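Long-range contact in fibronectin type-III domain-containing protein (Caldanaerobacter subterraneus subsp. tengcongensis, PDB 7JGU), which is of unknown function but contains, as a probable structural module, a fibronectin type III-like domain known for extreme thermal stability, here in mutant form: residues T2-S14 against L23-Y35. Sequence-based numbering, arbitrary orientation. Where two conformers were deposited one is given.
Unlike the reference sequence in segment 23-35: Leu23 (reference Arg), Thr25 (reference Arg).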
loop_
_atom_site.group_PDB
_atom_site.type_symbol
_atom_site.label_atom_id
_atom_site.label_comp_id
_atom_site.label_asym_id
_atom_site.label_seq_id
_atom_site.Cartn_x
_atom_site.Cartn_y
_atom_site.Cartn_z
ATOM N N THR A 2 21.696 7.239 0.707
ATOM C CA THR A 2 21.183 6.290 -0.268
ATOM C C THR A 2 19.664 6.372 -0.331
ATOM O O THR A 2 19.039 6.998 0.519
ATOM C CB THR A 2 21.566 4.851 0.105
ATOM O OG1 THR A 2 20.916 4.485 1.329
ATOM C CG2 THR A 2 23.068 4.724 0.272
ATOM N N VAL A 3 19.067 5.737 -1.332
ATOM C CA VAL A 3 17.610 5.626 -1.385
ATOM C C VAL A 3 17.151 4.785 -0.201
ATOM O O VAL A 3 17.963 4.083 0.424
ATOM C CB VAL A 3 17.119 5.053 -2.724
ATOM C CG1 VAL A 3 17.706 5.839 -3.876
ATOM C CG2 VAL A 3 17.451 3.570 -2.845
ATOM N N PRO A 4 15.875 4.811 0.147
ATOM C CA PRO A 4 15.429 4.030 1.297
ATOM C C PRO A 4 15.492 2.548 1.016
ATOM O O PRO A 4 15.507 2.087 -0.133
ATOM C CB PRO A 4 13.973 4.464 1.493
ATOM C CG PRO A 4 13.828 5.730 0.691
ATOM C CD PRO A 4 14.774 5.590 -0.442
ATOM N N ASP A 5 15.488 1.798 2.107
ATOM C CA ASP A 5 15.266 0.371 2.024
ATOM C C ASP A 5 13.877 0.099 1.448
ATOM O O ASP A 5 12.979 0.936 1.484
ATOM C CB ASP A 5 15.314 -0.238 3.424
ATOM C CG ASP A 5 16.727 -0.392 3.983
ATOM O OD1 ASP A 5 17.715 -0.085 3.294
ATOM O OD2 ASP A 5 16.850 -0.834 5.144
ATOM N N GLU A 6 13.702 -1.089 0.924
ATOM C CA GLU A 6 12.359 -1.542 0.561
ATOM C C GLU A 6 11.548 -1.804 1.827
ATOM O O GLU A 6 12.065 -2.413 2.769
ATOM C CB GLU A 6 12.545 -2.822 -0.245
ATOM C CG GLU A 6 11.334 -3.378 -0.881
ATOM C CD GLU A 6 11.622 -4.680 -1.627
ATOM O OE1 GLU A 6 12.551 -4.699 -2.465
ATOM O OE2 GLU A 6 10.928 -5.683 -1.378
ATOM N N PRO A 7 10.287 -1.349 1.909
ATOM C CA PRO A 7 9.464 -1.706 3.067
ATOM C C PRO A 7 9.263 -3.203 3.143
ATOM O O PRO A 7 9.222 -3.894 2.127
ATOM C CB PRO A 7 8.137 -0.978 2.810
ATOM C CG PRO A 7 8.489 0.129 1.891
ATOM C CD PRO A 7 9.562 -0.437 0.997
ATOM N N VAL A 8 9.098 -3.664 4.373
ATOM C CA VAL A 8 8.768 -5.050 4.660
ATOM C C VAL A 8 7.523 -5.055 5.530
ATOM O O VAL A 8 7.045 -4.010 5.974
ATOM C CB VAL A 8 9.936 -5.828 5.300
ATOM C CG1 VAL A 8 11.111 -5.895 4.321
ATOM C CG2 VAL A 8 10.374 -5.191 6.605
ATOM N N GLY A 9 6.990 -6.246 5.764
ATOM C CA GLY A 9 5.773 -6.348 6.541
ATOM C C GLY A 9 4.598 -5.620 5.926
ATOM O O GLY A 9 3.764 -5.082 6.661
ATOM N N PHE A 10 4.513 -5.578 4.601
ATOM C CA PHE A 10 3.425 -4.879 3.914
ATOM C C PHE A 10 2.225 -5.810 3.903
ATOM O O PHE A 10 2.262 -6.871 3.271
ATOM C CB PHE A 10 3.842 -4.526 2.493
ATOM C CG PHE A 10 2.807 -3.782 1.694
ATOM C CD1 PHE A 10 1.886 -2.966 2.303
ATOM C CD2 PHE A 10 2.795 -3.890 0.322
ATOM C CE1 PHE A 10 0.946 -2.281 1.524
ATOM C CE2 PHE A 10 1.875 -3.223 -0.434
ATOM C CZ PHE A 10 0.977 -2.405 0.168
ATOM N N TRP A 11 1.189 -5.436 4.631
ATOM C CA TRP A 11 -0.002 -6.245 4.812
ATOM C C TRP A 11 -1.231 -5.435 4.451
ATOM O O TRP A 11 -1.303 -4.236 4.711
ATOM C CB TRP A 11 -0.115 -6.678 6.269
ATOM C CG TRP A 11 1.084 -7.456 6.741
ATOM C CD1 TRP A 11 1.844 -8.326 6.007
ATOM C CD2 TRP A 11 1.676 -7.418 8.041
ATOM N NE1 TRP A 11 2.857 -8.831 6.768
ATOM C CE2 TRP A 11 2.791 -8.282 8.024
ATOM C CE3 TRP A 11 1.384 -6.720 9.217
ATOM C CZ2 TRP A 11 3.596 -8.487 9.141
ATOM C CZ3 TRP A 11 2.190 -6.916 10.324
ATOM C CH2 TRP A 11 3.283 -7.795 10.282
ATOM N N VAL A 12 -2.211 -6.120 3.884
ATOM C CA VAL A 12 -3.483 -5.531 3.515
ATOM C C VAL A 12 -4.513 -6.225 4.385
ATOM O O VAL A 12 -4.667 -7.447 4.304
ATOM C CB VAL A 12 -3.769 -5.736 2.024
ATOM C CG1 VAL A 12 -5.124 -5.165 1.640
ATOM C CG2 VAL A 12 -2.677 -5.112 1.174
ATOM N N GLU A 13 -5.186 -5.461 5.235
ATOM C CA GLU A 13 -5.996 -5.999 6.311
ATOM C C GLU A 13 -7.442 -5.563 6.154
ATOM O O GLU A 13 -7.740 -4.457 5.695
ATOM C CB GLU A 13 -5.462 -5.539 7.678
ATOM C CG GLU A 13 -4.093 -6.118 8.032
ATOM C CD GLU A 13 -3.416 -5.362 9.156
ATOM O OE1 GLU A 13 -4.105 -4.569 9.830
ATOM O OE2 GLU A 13 -2.198 -5.556 9.362
ATOM N N SER A 14 -8.334 -6.462 6.537
ATOM C CA SER A 14 -9.751 -6.169 6.535
ATOM C C SER A 14 -10.089 -5.273 7.717
ATOM O O SER A 14 -9.368 -5.228 8.723
ATOM C CB SER A 14 -10.549 -7.467 6.648
ATOM O OG SER A 14 -10.373 -8.048 7.928
ATOM N N LEU A 23 -7.250 -1.698 4.977
ATOM C CA LEU A 23 -6.215 -1.014 5.741
ATOM C C LEU A 23 -4.869 -1.575 5.340
ATOM O O LEU A 23 -4.599 -2.761 5.526
ATOM C CB LEU A 23 -6.454 -1.195 7.230
ATOM C CG LEU A 23 -5.364 -0.602 8.124
ATOM C CD1 LEU A 23 -5.183 0.882 7.891
ATOM C CD2 LEU A 23 -5.713 -0.832 9.580
ATOM N N LEU A 24 -4.062 -0.745 4.737
ATOM C CA LEU A 24 -2.698 -1.119 4.392
ATOM C C LEU A 24 -1.762 -0.697 5.513
ATOM O O LEU A 24 -1.885 0.398 6.048
ATOM C CB LEU A 24 -2.280 -0.379 3.121
ATOM C CG LEU A 24 -2.787 -0.954 1.805
ATOM C CD1 LEU A 24 -4.291 -1.165 1.797
ATOM C CD2 LEU A 24 -2.359 -0.073 0.651
ATOM N N THR A 25 -0.809 -1.558 5.841
ATOM C CA THR A 25 0.188 -1.201 6.833
ATOM C C THR A 25 1.526 -1.796 6.431
ATOM O O THR A 25 1.599 -2.769 5.676
ATOM C CB THR A 25 -0.191 -1.659 8.239
ATOM O OG1 THR A 25 0.651 -0.989 9.180
ATOM C CG2 THR A 25 0.006 -3.141 8.388
ATOM N N TRP A 26 2.590 -1.194 6.939
ATOM C CA TRP A 26 3.935 -1.623 6.593
ATOM C C TRP A 26 4.883 -1.181 7.699
ATOM O O TRP A 26 4.544 -0.375 8.564
ATOM C CB TRP A 26 4.380 -1.070 5.221
ATOM C CG TRP A 26 4.242 0.409 5.134
ATOM C CD1 TRP A 26 5.169 1.344 5.484
ATOM C CD2 TRP A 26 3.090 1.143 4.696
ATOM N NE1 TRP A 26 4.670 2.588 5.303
ATOM C CE2 TRP A 26 3.404 2.507 4.801
ATOM C CE3 TRP A 26 1.828 0.774 4.230
ATOM C CZ2 TRP A 26 2.514 3.506 4.476
ATOM C CZ3 TRP A 26 0.951 1.768 3.890
ATOM C CH2 TRP A 26 1.285 3.115 4.031
ATOM N N SER A 27 6.102 -1.693 7.629
ATOM C CA SER A 27 7.069 -1.391 8.671
ATOM C C SER A 27 7.733 -0.036 8.439
ATOM O O SER A 27 7.830 0.458 7.323
ATOM C CB SER A 27 8.146 -2.464 8.704
ATOM O OG SER A 27 8.920 -2.405 7.520
ATOM N N GLU A 28 8.230 0.543 9.526
ATOM C CA GLU A 28 9.092 1.706 9.418
ATOM C C GLU A 28 10.304 1.303 8.591
ATOM O O GLU A 28 10.829 0.207 8.741
ATOM C CB GLU A 28 9.520 2.139 10.811
ATOM C CG GLU A 28 10.203 3.480 10.828
ATOM C CD GLU A 28 10.404 4.033 12.227
ATOM O OE1 GLU A 28 11.003 5.111 12.336
ATOM O OE2 GLU A 28 9.961 3.393 13.209
ATOM N N THR A 29 10.743 2.190 7.712
ATOM C CA THR A 29 11.715 1.872 6.681
ATOM C C THR A 29 12.893 2.834 6.746
ATOM O O THR A 29 12.708 4.049 6.711
ATOM C CB THR A 29 11.023 1.942 5.322
ATOM O OG1 THR A 29 9.912 1.032 5.293
ATOM C CG2 THR A 29 11.956 1.608 4.206
ATOM N N LYS A 30 14.103 2.284 6.809
ATOM C CA LYS A 30 15.299 3.111 6.867
ATOM C C LYS A 30 15.352 4.048 5.677
ATOM O O LYS A 30 15.206 3.624 4.525
ATOM C CB LYS A 30 16.532 2.214 6.874
ATOM C CG LYS A 30 17.829 2.967 6.964
ATOM C CD LYS A 30 18.423 3.175 5.575
ATOM C CE LYS A 30 19.891 3.544 5.646
ATOM N NZ LYS A 30 20.417 3.839 4.289
ATOM N N GLY A 31 15.590 5.333 5.959
ATOM C CA GLY A 31 15.781 6.322 4.928
ATOM C C GLY A 31 14.508 6.895 4.350
ATOM O O GLY A 31 14.576 7.846 3.567
ATOM N N ALA A 32 13.344 6.349 4.682
ATOM C CA ALA A 32 12.115 6.799 4.055
ATOM C C ALA A 32 11.687 8.142 4.605
ATOM O O ALA A 32 11.615 8.330 5.825
ATOM C CB ALA A 32 10.993 5.787 4.290
ATOM N N LYS A 33 11.400 9.076 3.703
ATOM C CA LYS A 33 10.728 10.317 4.048
ATOM C C LYS A 33 9.226 10.237 3.809
ATOM O O LYS A 33 8.461 10.927 4.478
ATOM C CB LYS A 33 11.301 11.481 3.233
ATOM C CG LYS A 33 12.752 11.771 3.527
ATOM C CD LYS A 33 12.933 12.272 4.944
ATOM C CE LYS A 33 14.385 12.599 5.236
ATOM N NZ LYS A 33 14.727 13.950 4.748
ATOM N N TYR A 34 8.796 9.414 2.860
ATOM C CA TYR A 34 7.377 9.140 2.675
ATOM C C TYR A 34 7.254 7.839 1.913
ATOM O O TYR A 34 8.247 7.240 1.498
ATOM C CB TYR A 34 6.642 10.297 2.001
ATOM C CG TYR A 34 6.966 10.574 0.563
ATOM C CD1 TYR A 34 8.000 11.428 0.216
ATOM C CD2 TYR A 34 6.194 10.050 -0.453
ATOM C CE1 TYR A 34 8.262 11.724 -1.103
ATOM C CE2 TYR A 34 6.451 10.343 -1.772
ATOM C CZ TYR A 34 7.482 11.173 -2.090
ATOM O OH TYR A 34 7.712 11.463 -3.422
ATOM N N TYR A 35 6.007 7.407 1.745
ATOM C CA TYR A 35 5.650 6.181 1.063
ATOM C C TYR A 35 4.584 6.506 0.030
ATOM O O TYR A 35 3.775 7.412 0.234
ATOM C CB TYR A 35 5.101 5.151 2.054
ATOM C CG TYR A 35 6.021 4.870 3.204
ATOM C CD1 TYR A 35 5.978 5.640 4.355
ATOM C CD2 TYR A 35 6.958 3.863 3.133
ATOM C CE1 TYR A 35 6.848 5.396 5.422
ATOM C CE2 TYR A 35 7.822 3.612 4.192
ATOM C CZ TYR A 35 7.766 4.380 5.327
ATOM O OH TYR A 35 8.629 4.135 6.382
HETATM O O HOH W 1 18.478 5.761 3.124
HETATM O O HOH W 2 18.847 1.918 1.908
HETATM O O HOH W 3 14.506 -0.537 6.673
#
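Trp11 and Thr25 exchange two backbone hydrogen bonds, and Glu13 and Leu23 two more, the straightest from Leu23 N to Glu13 O (2.9 Å, 175°). Past Trp11 the pairing breaks at Gly9 and resumes where Val8 O takes two donors: Ser27 N nearly along the C=O axis and, in one of two conformers, Ser27 OG (2.9 Å) from above the carbonyl plane. In that conformer chi1 (67°) sets OG between the backbone N and carbonyl carbon, within reach of Val8. Farther out, Asp5 N binds Lys30 O (3.0 Å), while one water joins Asp5 OD2 to Lys30 N and another joins Thr2 O to Lys30 NZ. Strands 11-15 and 21-25 form the first hairpin of the fibronectin type III beta-sandwich, in its three-stranded sheet; residues 2-10, leading into the first strand, lie beside the loop that leads into the other sheet. Thr29 OG1 bonds Ser27 O beside Pro7 CB. Thr29 CG2 lies 3.0 Å from Asp5 O; a glycine here would probably leave Ser27 O without this donor and open a gap beside Asp5 and Pro7. Inward, Phe10 CE1 lies 4.0 Å from Leu24 CG, with Thr25 O at the ring's edge, and Val12 CG1 flanks Leu24 CD1. On the outer face Thr25, an arginine in the reference sequence, has two conformers; in one, CG2 touches Trp11 CE3 and Glu13 OE2 (3.4 Å from Thr25 CG2), its hydroxyl bonding Leu54 O.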